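Local coordinates for ABC transporter, periplasmic substrate-binding protein (Vibrio cholerae O1 biovar eltor, PDB 1TWY) that probably binds phosphate in the periplasm and delivers it to an ABC-type import system, at residues N117-Q122 with Q217-D222; L105-N110 with Y233-P238; G125-Q130 with Q199-I204. All blocks are in the same frame, centred on the assembly; numbering follows the deposited sequence.

In the fold
Following the chain from its N terminus, strand 96-109 supplies residues 105-110 of interaction 2, strand 117-118 opens interaction 1, and helix 120-128 begins in interaction 1 and ends in interaction 3. The loops then close from the inside out: residues 199-204 return first to the helix (interaction 3), residues 217-222 next to strand 117-118 (interaction 1), and residues 233-238 last to strand 96-109 (interaction 2). The three closures are therefore nested and none cross. All reach one mixed sheet, in which strand 96-109 neighbours 200-205, 214-218 and 236-243; R120 NH2 and Q234 OE1, 2.7 Å apart, join interactions 1 and 2 directly.

Interaction 1. Residues N117-Q122 with Q217-D222; sequences NLTREQ and QFEKAD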
loop_
_atom_site.group_PDB
_atom_site.type_symbol
_atom_site.label_atom_id
_atom_site.label_comp_id
_atom_site.label_asym_id
_atom_site.label_seq_id
_atom_site.Cartn_x
_atom_site.Cartn_y
_atom_site.Cartn_z
ATOM N N ASN A 117 1.180 20.162 7.297
ATOM C CA ASN A 117 1.269 19.829 5.925
ATOM C C ASN A 117 2.728 19.618 5.570
ATOM O O ASN A 117 3.581 20.240 6.185
ATOM C CB ASN A 117 0.762 20.975 5.069
ATOM C CG ASN A 117 0.923 20.699 3.577
ATOM O OD1 ASN A 117 0.483 19.676 3.035
ATOM N ND2 ASN A 117 1.624 21.648 2.892
ATOM N N LEU A 118 3.017 18.681 4.668
ATOM C CA LEU A 118 4.341 18.613 4.047
ATOM C C LEU A 118 4.165 18.452 2.611
ATOM O O LEU A 118 3.177 17.818 2.182
ATOM C CB LEU A 118 5.195 17.426 4.618
ATOM C CG LEU A 118 5.725 17.520 6.066
ATOM C CD1 LEU A 118 6.346 16.300 6.546
ATOM C CD2 LEU A 118 6.708 18.726 6.243
ATOM N N THR A 119 5.047 19.096 1.827
ATOM C CA THR A 119 5.062 18.812 0.393
ATOM C C THR A 119 5.883 17.578 0.110
ATOM O O THR A 119 6.598 17.065 0.955
ATOM C CB THR A 119 5.707 19.974 -0.402
ATOM O OG1 THR A 119 7.074 20.166 0.021
ATOM C CG2 THR A 119 4.949 21.267 -0.073
ATOM N N ARG A 120 5.796 17.129 -1.135
ATOM C CA ARG A 120 6.650 16.038 -1.610
ATOM C C ARG A 120 8.126 16.312 -1.398
ATOM O O ARG A 120 8.860 15.451 -0.878
ATOM C CB ARG A 120 6.360 15.893 -3.117
ATOM C CG ARG A 120 7.158 14.771 -3.735
ATOM C CD ARG A 120 6.768 14.573 -5.171
ATOM N NE ARG A 120 5.479 13.913 -5.131
ATOM C CZ ARG A 120 5.385 12.585 -4.997
ATOM N NH1 ARG A 120 6.483 11.860 -4.861
ATOM N NH2 ARG A 120 4.213 11.957 -4.949
ATOM N N GLU A 121 8.625 17.494 -1.798
ATOM C CA GLU A 121 10.007 17.732 -1.587
ATOM C C GLU A 121 10.434 17.817 -0.181
ATOM O O GLU A 121 11.525 17.371 0.140
ATOM C CB GLU A 121 10.511 19.075 -2.241
ATOM C CG GLU A 121 10.824 19.001 -3.684
ATOM C CD GLU A 121 11.992 18.084 -3.971
ATOM O OE1 GLU A 121 13.206 18.414 -3.756
ATOM O OE2 GLU A 121 11.664 16.992 -4.365
ATOM N N GLN A 122 9.606 18.373 0.703
ATOM C CA GLN A 122 9.925 18.349 2.119
ATOM C C GLN A 122 10.016 16.964 2.666
ATOM O O GLN A 122 10.942 16.603 3.318
ATOM C CB GLN A 122 8.891 19.147 2.862
ATOM C CG GLN A 122 8.945 20.683 2.523
ATOM C CD GLN A 122 7.835 21.519 3.179
ATOM O OE1 GLN A 122 6.713 21.013 3.325
ATOM N NE2 GLN A 122 8.198 22.645 3.760
ATOM N N GLN A 217 -1.594 16.850 6.291
ATOM C CA GLN A 217 -1.796 16.896 4.853
ATOM C C GLN A 217 -0.530 16.546 4.103
ATOM O O GLN A 217 0.581 16.733 4.587
ATOM C CB GLN A 217 -2.221 18.313 4.443
ATOM C CG GLN A 217 -3.567 18.659 4.976
ATOM C CD GLN A 217 -3.875 20.205 4.774
ATOM O OE1 GLN A 217 -2.949 21.047 4.604
ATOM N NE2 GLN A 217 -5.117 20.545 4.814
ATOM N N PHE A 218 -0.723 16.100 2.884
ATOM C CA PHE A 218 0.320 15.935 1.886
ATOM C C PHE A 218 -0.039 16.774 0.673
ATOM O O PHE A 218 -1.112 16.567 0.048
ATOM C CB PHE A 218 0.468 14.472 1.463
ATOM C CG PHE A 218 1.656 14.226 0.565
ATOM C CD1 PHE A 218 2.928 14.385 1.044
ATOM C CD2 PHE A 218 1.470 13.802 -0.724
ATOM C CE1 PHE A 218 4.045 14.108 0.280
ATOM C CE2 PHE A 218 2.569 13.507 -1.490
ATOM C CZ PHE A 218 3.837 13.694 -1.016
ATOM N N GLU A 219 0.850 17.713 0.326
ATOM C CA GLU A 219 0.594 18.716 -0.740
ATOM C C GLU A 219 -0.766 19.360 -0.522
ATOM O O GLU A 219 -1.553 19.505 -1.440
ATOM C CB GLU A 219 0.722 18.133 -2.134
ATOM C CG GLU A 219 2.165 17.705 -2.484
ATOM C CD GLU A 219 3.134 18.853 -2.758
ATOM O OE1 GLU A 219 2.823 20.070 -2.560
ATOM O OE2 GLU A 219 4.279 18.532 -3.191
ATOM N N LYS A 220 -1.027 19.741 0.730
ATOM C CA LYS A 220 -2.221 20.458 1.152
ATOM C C LYS A 220 -3.553 19.679 1.015
ATOM O O LYS A 220 -4.627 20.223 1.372
ATOM C CB LYS A 220 -2.362 21.854 0.436
ATOM C CG LYS A 220 -1.341 22.892 0.837
ATOM C CD LYS A 220 -1.990 24.283 1.182
ATOM C CE LYS A 220 -0.980 25.418 1.063
ATOM N NZ LYS A 220 -0.075 25.181 -0.115
ATOM N N ALA A 221 -3.481 18.384 0.720
ATOM C CA ALA A 221 -4.683 17.553 0.641
ATOM C C ALA A 221 -4.807 16.774 1.938
ATOM O O ALA A 221 -3.814 16.171 2.418
ATOM C CB ALA A 221 -4.591 16.595 -0.522
ATOM N N ASP A 222 -6.029 16.718 2.473
ATOM C CA ASP A 222 -6.250 15.970 3.699
ATOM C C ASP A 222 -6.260 14.475 3.378
ATOM O O ASP A 222 -6.686 14.073 2.297
ATOM C CB ASP A 222 -7.573 16.269 4.344
ATOM C CG ASP A 222 -7.670 17.651 4.865
ATOM O OD1 ASP A 222 -6.709 18.077 5.497
ATOM O OD2 ASP A 222 -8.696 18.337 4.643
HETATM O O HOH W 1 3.848 16.192 -5.353
HETATM O O HOH W 2 6.673 19.278 -3.634
#
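L118 and F218 belong to a short parallel bridge at the edge of the mixed sheet, where strand 117-118 pairs with strand 214-218 just before a type I' turn (F218 to A221) and the start of helix 120-128. L118 N donates to Q217 O at 3.1 Å, and L118 O receives E219 N at 3.0 Å, so L118 N and O bond to the residues either side of F218, as in parallel pairing. The tight part lies on the face holding L118 and F218. A chi1 of -172° sets F218 CG anti to the backbone N; ring atom CZ lies 3.7 Å from R120 CA and over one face of the R120 guanidinium, the planes 78° apart. That guanidinium is held by Q234 and by L162 O. F218 also packs on L123, Y233 and L235, and is buried.

The other side is looser: K220 is exposed, and N117 and Q217 are only partly covered. Between the two sides E219, bent at chi2, lays CG over the F218 ring and reaches the first turn of the helix, whose N-cap T119 forms a capping box with Q122. Two waters join its OE2, one bridging to R120 NE and one to E121 N. The direct grip is the bond from R120 N to E219 OE2, 2.9 Å long, which approaches from 60° out of the carboxylate plane.

Interaction 2. Residues L105-N110 with Y233-P238; sequences LAIVVN and YQLSRP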
loop_
_atom_site.group_PDB
_atom_site.type_symbol
_atom_site.label_atom_id
_atom_site.label_comp_id
_atom_site.label_asym_id
_atom_site.label_seq_id
_atom_site.Cartn_x
_atom_site.Cartn_y
_atom_site.Cartn_z
ATOM N N LEU A 105 -1.903 5.794 2.625
ATOM C CA LEU A 105 -0.950 5.984 3.681
ATOM C C LEU A 105 -1.134 7.361 4.259
ATOM O O LEU A 105 -1.349 8.309 3.500
ATOM C CB LEU A 105 0.490 5.868 3.131
ATOM C CG LEU A 105 0.969 4.527 2.572
ATOM C CD1 LEU A 105 2.422 4.662 2.131
ATOM C CD2 LEU A 105 0.975 3.470 3.587
ATOM N N ALA A 106 -0.962 7.487 5.568
ATOM C CA ALA A 106 -0.948 8.776 6.270
ATOM C C ALA A 106 0.396 9.073 6.819
ATOM O O ALA A 106 1.102 8.187 7.247
ATOM C CB ALA A 106 -1.944 8.727 7.516
ATOM N N ILE A 107 0.760 10.314 6.747
ATOM C CA ILE A 107 1.956 10.782 7.470
ATOM C C ILE A 107 1.540 11.309 8.817
ATOM O O ILE A 107 0.629 12.135 8.946
ATOM C CB ILE A 107 2.598 11.932 6.648
ATOM C CG1 ILE A 107 2.798 11.488 5.180
ATOM C CG2 ILE A 107 3.849 12.391 7.305
ATOM C CD1 ILE A 107 3.705 10.281 5.143
ATOM N N VAL A 108 2.225 10.854 9.853
ATOM C CA VAL A 108 1.825 11.124 11.185
ATOM C C VAL A 108 2.921 11.827 11.969
ATOM O O VAL A 108 4.084 11.457 11.824
ATOM C CB VAL A 108 1.288 9.889 11.885
ATOM C CG1 VAL A 108 -0.036 9.458 11.209
ATOM C CG2 VAL A 108 2.223 8.744 11.921
ATOM N N VAL A 109 2.547 12.818 12.770
ATOM C CA VAL A 109 3.422 13.492 13.690
ATOM C C VAL A 109 2.847 13.528 15.090
ATOM O O VAL A 109 1.651 13.213 15.271
ATOM C CB VAL A 109 3.705 14.970 13.231
ATOM C CG1 VAL A 109 4.387 14.916 11.813
ATOM C CG2 VAL A 109 2.449 15.878 13.147
ATOM N N ASN A 110 3.658 13.931 16.032
ATOM C CA ASN A 110 3.191 14.033 17.441
ATOM C C ASN A 110 2.185 15.194 17.535
ATOM O O ASN A 110 2.281 16.229 16.833
ATOM C CB ASN A 110 4.380 14.335 18.339
ATOM C CG ASN A 110 4.010 14.327 19.783
ATOM O OD1 ASN A 110 3.519 15.363 20.312
ATOM N ND2 ASN A 110 4.291 13.239 20.464
ATOM N N TYR A 233 -5.489 13.372 -2.915
ATOM C CA TYR A 233 -4.435 12.930 -1.984
ATOM C C TYR A 233 -3.535 11.889 -2.653
ATOM O O TYR A 233 -3.995 10.852 -3.064
ATOM C CB TYR A 233 -5.087 12.451 -0.667
ATOM C CG TYR A 233 -4.053 12.023 0.362
ATOM C CD1 TYR A 233 -3.525 12.951 1.218
ATOM C CD2 TYR A 233 -3.758 10.718 0.550
ATOM C CE1 TYR A 233 -2.574 12.577 2.196
ATOM C CE2 TYR A 233 -2.785 10.333 1.532
ATOM C CZ TYR A 233 -2.278 11.250 2.347
ATOM O OH TYR A 233 -1.358 10.974 3.329
ATOM N N GLN A 234 -2.253 12.177 -2.754
ATOM C CA GLN A 234 -1.362 11.437 -3.599
ATOM C C GLN A 234 -0.874 10.087 -2.971
ATOM O O GLN A 234 -0.394 9.262 -3.733
ATOM C CB GLN A 234 -0.116 12.255 -4.049
ATOM C CG GLN A 234 -0.364 13.465 -4.972
ATOM C CD GLN A 234 1.008 14.201 -5.192
ATOM O OE1 GLN A 234 2.089 13.527 -5.375
ATOM N NE2 GLN A 234 0.985 15.504 -5.054
ATOM N N LEU A 235 -0.883 9.899 -1.616
ATOM C CA LEU A 235 -0.200 8.832 -1.013
ATOM C C LEU A 235 -1.122 7.615 -0.890
ATOM O O LEU A 235 -1.729 7.296 0.116
ATOM C CB LEU A 235 0.372 9.234 0.364
ATOM C CG LEU A 235 1.540 10.230 0.199
ATOM C CD1 LEU A 235 2.058 10.556 1.617
ATOM C CD2 LEU A 235 2.715 9.948 -0.832
ATOM N N SER A 236 -1.314 6.986 -2.025
ATOM C CA SER A 236 -2.140 5.813 -2.071
ATOM C C SER A 236 -1.562 4.868 -3.105
ATOM O O SER A 236 -0.788 5.226 -3.975
ATOM C CB SER A 236 -3.543 6.145 -2.441
ATOM O OG SER A 236 -3.614 6.344 -3.820
ATOM N N ARG A 237 -1.935 3.627 -2.994
ATOM C CA ARG A 237 -1.433 2.641 -3.919
ATOM C C ARG A 237 -2.627 1.803 -4.366
ATOM O O ARG A 237 -3.588 1.671 -3.625
ATOM C CB ARG A 237 -0.407 1.718 -3.254
ATOM C CG ARG A 237 -0.953 0.930 -2.131
ATOM C CD ARG A 237 0.107 0.344 -1.276
ATOM N NE ARG A 237 -0.440 -0.265 -0.093
ATOM C CZ ARG A 237 0.079 -1.327 0.529
ATOM N NH1 ARG A 237 1.172 -1.832 0.063
ATOM N NH2 ARG A 237 -0.523 -1.897 1.596
ATOM N N PRO A 238 -2.582 1.303 -5.598
ATOM C CA PRO A 238 -3.634 0.460 -6.110
ATOM C C PRO A 238 -3.543 -0.983 -5.662
ATOM O O PRO A 238 -2.379 -1.476 -5.552
ATOM C CB PRO A 238 -3.406 0.527 -7.674
ATOM C CG PRO A 238 -1.971 0.705 -7.786
ATOM C CD PRO A 238 -1.580 1.605 -6.616
HETATM O O HOH W 3 -1.371 12.034 5.951
#
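The hydroxyl of Y233 donates to L105 O over 2.7 Å, placed in the carbonyl plane on a lone pair, and the acceptor in turn lies at the edge of the tyrosine ring, in its plane. From the same residue, L105 N donates to L235 O at 2.9 Å with a nearly straight N-H...O angle of 172°. Both backbone polar groups of L105 are thus engaged by the 233-238 segment. A water completes the polar set: it accepts from I107 N and donates to Y233 OH, linking the tyrosine to the amide two residues on.

Beyond the bonds, contact is apolar. L235 CD1 meets I107 CG1 at 3.8 Å, the two side chains crossing at about a right angle, while L105 and L235 approach through their CB atoms. F159 and T155 of helix 154-163 cover L105, M163 of that helix touches L235, and F218 packs on both Y233 and L235.

L235 is the centre of an inverse gamma turn that leads into strand 236-243. This strand pairs antiparallel with both 96-109 and 79-82, so the chain passes between two lobes here, consistent with the two-lobed periplasmic binding protein fold.

Interaction 3. Residues G125-Q130 with Q199-I204; sequences GIYKGQ and QAVGFI
Y127 reaches from the last turn of helix 120-128 to strand 200-205, its OH lying 3.4 Å from G202 CA, with V201 O at 3.5 Å. The same oxygen is near the plane of the F203 ring, at its edge, 3.7 Å from F203 CD1. The two aromatic side chains cross obliquely, Y127 CE2 coming to 4.1 Å from F203 CE1. Beside them, I126 CG2 meets V201 CG1, also at 4.1 Å, again in an oblique crossing.

A chi1 of 55° turns V201 CG1, the atom that meets I126, between the backbone N and the carbonyl carbon. At G202, between V201 and F203, the tyrosine OH lies against the backbone CA. A second shell frames the group: F159 stacks on the F203 ring and meets Y127 edge-to-face, V146 of strand 145-149 touches both I126 and Y127, and I107 and V109 back V201. The helix then ends in a Schellman motif at G129, whose phi is 88°.

No hydrogen bond crosses between the two segments, and the five touching residues are all buried. The helix is therefore seated on the sheet by apolar and aromatic packing, while the buried phenol is satisfied by its hydrogen bond with V147 O on strand 145-149.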
loop_
_atom_site.group_PDB
_atom_site.type_symbol
_atom_site.label_atom_id
_atom_site.label_comp_id
_atom_site.label_asym_id
_atom_site.label_seq_id
_atom_site.Cartn_x
_atom_site.Cartn_y
_atom_site.Cartn_z
ATOM N N GLY A 125 13.056 15.182 1.250
ATOM C CA GLY A 125 14.200 15.652 1.992
ATOM C C GLY A 125 14.431 15.250 3.404
ATOM O O GLY A 125 15.571 14.903 3.845
ATOM N N ILE A 126 13.306 15.121 4.129
ATOM C CA ILE A 126 13.409 14.575 5.473
ATOM C C ILE A 126 13.843 13.088 5.527
ATOM O O ILE A 126 14.785 12.701 6.194
ATOM C CB ILE A 126 12.012 14.764 6.166
ATOM C CG1 ILE A 126 11.789 16.238 6.525
ATOM C CG2 ILE A 126 11.896 13.866 7.448
ATOM C CD1 ILE A 126 10.404 16.583 6.840
ATOM N N TYR A 127 13.220 12.262 4.693
ATOM C CA TYR A 127 13.559 10.834 4.628
ATOM C C TYR A 127 14.936 10.588 4.063
ATOM O O TYR A 127 15.562 9.621 4.422
ATOM C CB TYR A 127 12.439 9.983 3.962
ATOM C CG TYR A 127 11.425 9.607 5.021
ATOM C CD1 TYR A 127 10.451 10.480 5.425
ATOM C CD2 TYR A 127 11.459 8.378 5.580
ATOM C CE1 TYR A 127 9.581 10.174 6.460
ATOM C CE2 TYR A 127 10.530 8.026 6.581
ATOM C CZ TYR A 127 9.659 8.879 7.011
ATOM O OH TYR A 127 8.756 8.599 8.073
ATOM N N LYS A 128 15.469 11.541 3.253
ATOM C CA LYS A 128 16.820 11.402 2.764
ATOM C C LYS A 128 17.870 11.831 3.741
ATOM O O LYS A 128 19.022 11.505 3.513
ATOM C CB LYS A 128 17.063 12.247 1.516
ATOM C CG LYS A 128 16.508 11.682 0.267
ATOM C CD LYS A 128 17.336 10.586 -0.364
ATOM C CE LYS A 128 18.591 11.105 -1.120
ATOM N NZ LYS A 128 19.659 10.072 -1.042
ATOM N N GLY A 129 17.518 12.543 4.763
ATOM C CA GLY A 129 18.391 13.049 5.753
ATOM C C GLY A 129 18.961 14.422 5.329
ATOM O O GLY A 129 19.837 14.944 6.045
ATOM N N GLN A 130 18.406 15.016 4.299
ATOM C CA GLN A 130 18.817 16.346 3.834
ATOM C C GLN A 130 18.212 17.456 4.672
ATOM O O GLN A 130 18.849 18.483 4.960
ATOM C CB GLN A 130 18.417 16.546 2.399
ATOM C CG GLN A 130 19.120 15.634 1.422
ATOM C CD GLN A 130 18.428 15.597 0.011
ATOM O OE1 GLN A 130 17.417 16.285 -0.258
ATOM N NE2 GLN A 130 18.938 14.732 -0.854
ATOM N N GLN A 199 9.478 14.842 18.464
ATOM C CA GLN A 199 10.350 14.998 17.303
ATOM C C GLN A 199 10.051 14.063 16.141
ATOM O O GLN A 199 10.634 14.229 15.101
ATOM C CB GLN A 199 11.809 14.788 17.701
ATOM C CG GLN A 199 12.294 13.355 18.113
ATOM C CD GLN A 199 12.224 13.002 19.586
ATOM O OE1 GLN A 199 11.320 13.475 20.247
ATOM N NE2 GLN A 199 13.148 12.185 20.105
ATOM N N ALA A 200 9.197 13.034 16.321
ATOM C CA ALA A 200 9.136 11.988 15.345
ATOM C C ALA A 200 8.130 12.233 14.218
ATOM O O ALA A 200 7.147 12.948 14.333
ATOM C CB ALA A 200 8.708 10.631 16.090
ATOM N N VAL A 201 8.472 11.673 13.063
ATOM C CA VAL A 201 7.589 11.549 11.926
ATOM C C VAL A 201 7.626 10.188 11.424
ATOM O O VAL A 201 8.655 9.441 11.442
ATOM C CB VAL A 201 7.947 12.495 10.736
ATOM C CG1 VAL A 201 9.356 12.352 10.263
ATOM C CG2 VAL A 201 6.889 12.509 9.603
ATOM N N GLY A 202 6.440 9.756 11.000
ATOM C CA GLY A 202 6.337 8.439 10.453
ATOM C C GLY A 202 5.153 8.318 9.502
ATOM O O GLY A 202 4.555 9.302 9.127
ATOM N N PHE A 203 4.922 7.094 9.052
ATOM C CA PHE A 203 3.814 6.756 8.082
ATOM C C PHE A 203 3.117 5.506 8.605
ATOM O O PHE A 203 3.742 4.591 9.180
ATOM C CB PHE A 203 4.275 6.621 6.661
ATOM C CG PHE A 203 5.335 5.637 6.431
ATOM C CD1 PHE A 203 6.674 5.984 6.573
ATOM C CD2 PHE A 203 5.030 4.314 6.156
ATOM C CE1 PHE A 203 7.679 5.063 6.458
ATOM C CE2 PHE A 203 6.082 3.372 6.044
ATOM C CZ PHE A 203 7.409 3.788 6.164
ATOM N N ILE A 204 1.832 5.428 8.369
ATOM C CA ILE A 204 0.978 4.289 8.761
ATOM C C ILE A 204 -0.114 4.144 7.714
ATOM O O ILE A 204 -0.449 5.055 6.952
ATOM C CB ILE A 204 0.292 4.511 10.095
ATOM C CG1 ILE A 204 -0.612 5.790 10.161
ATOM C CG2 ILE A 204 1.288 4.527 11.306
ATOM C CD1 ILE A 204 -1.311 5.876 11.579
#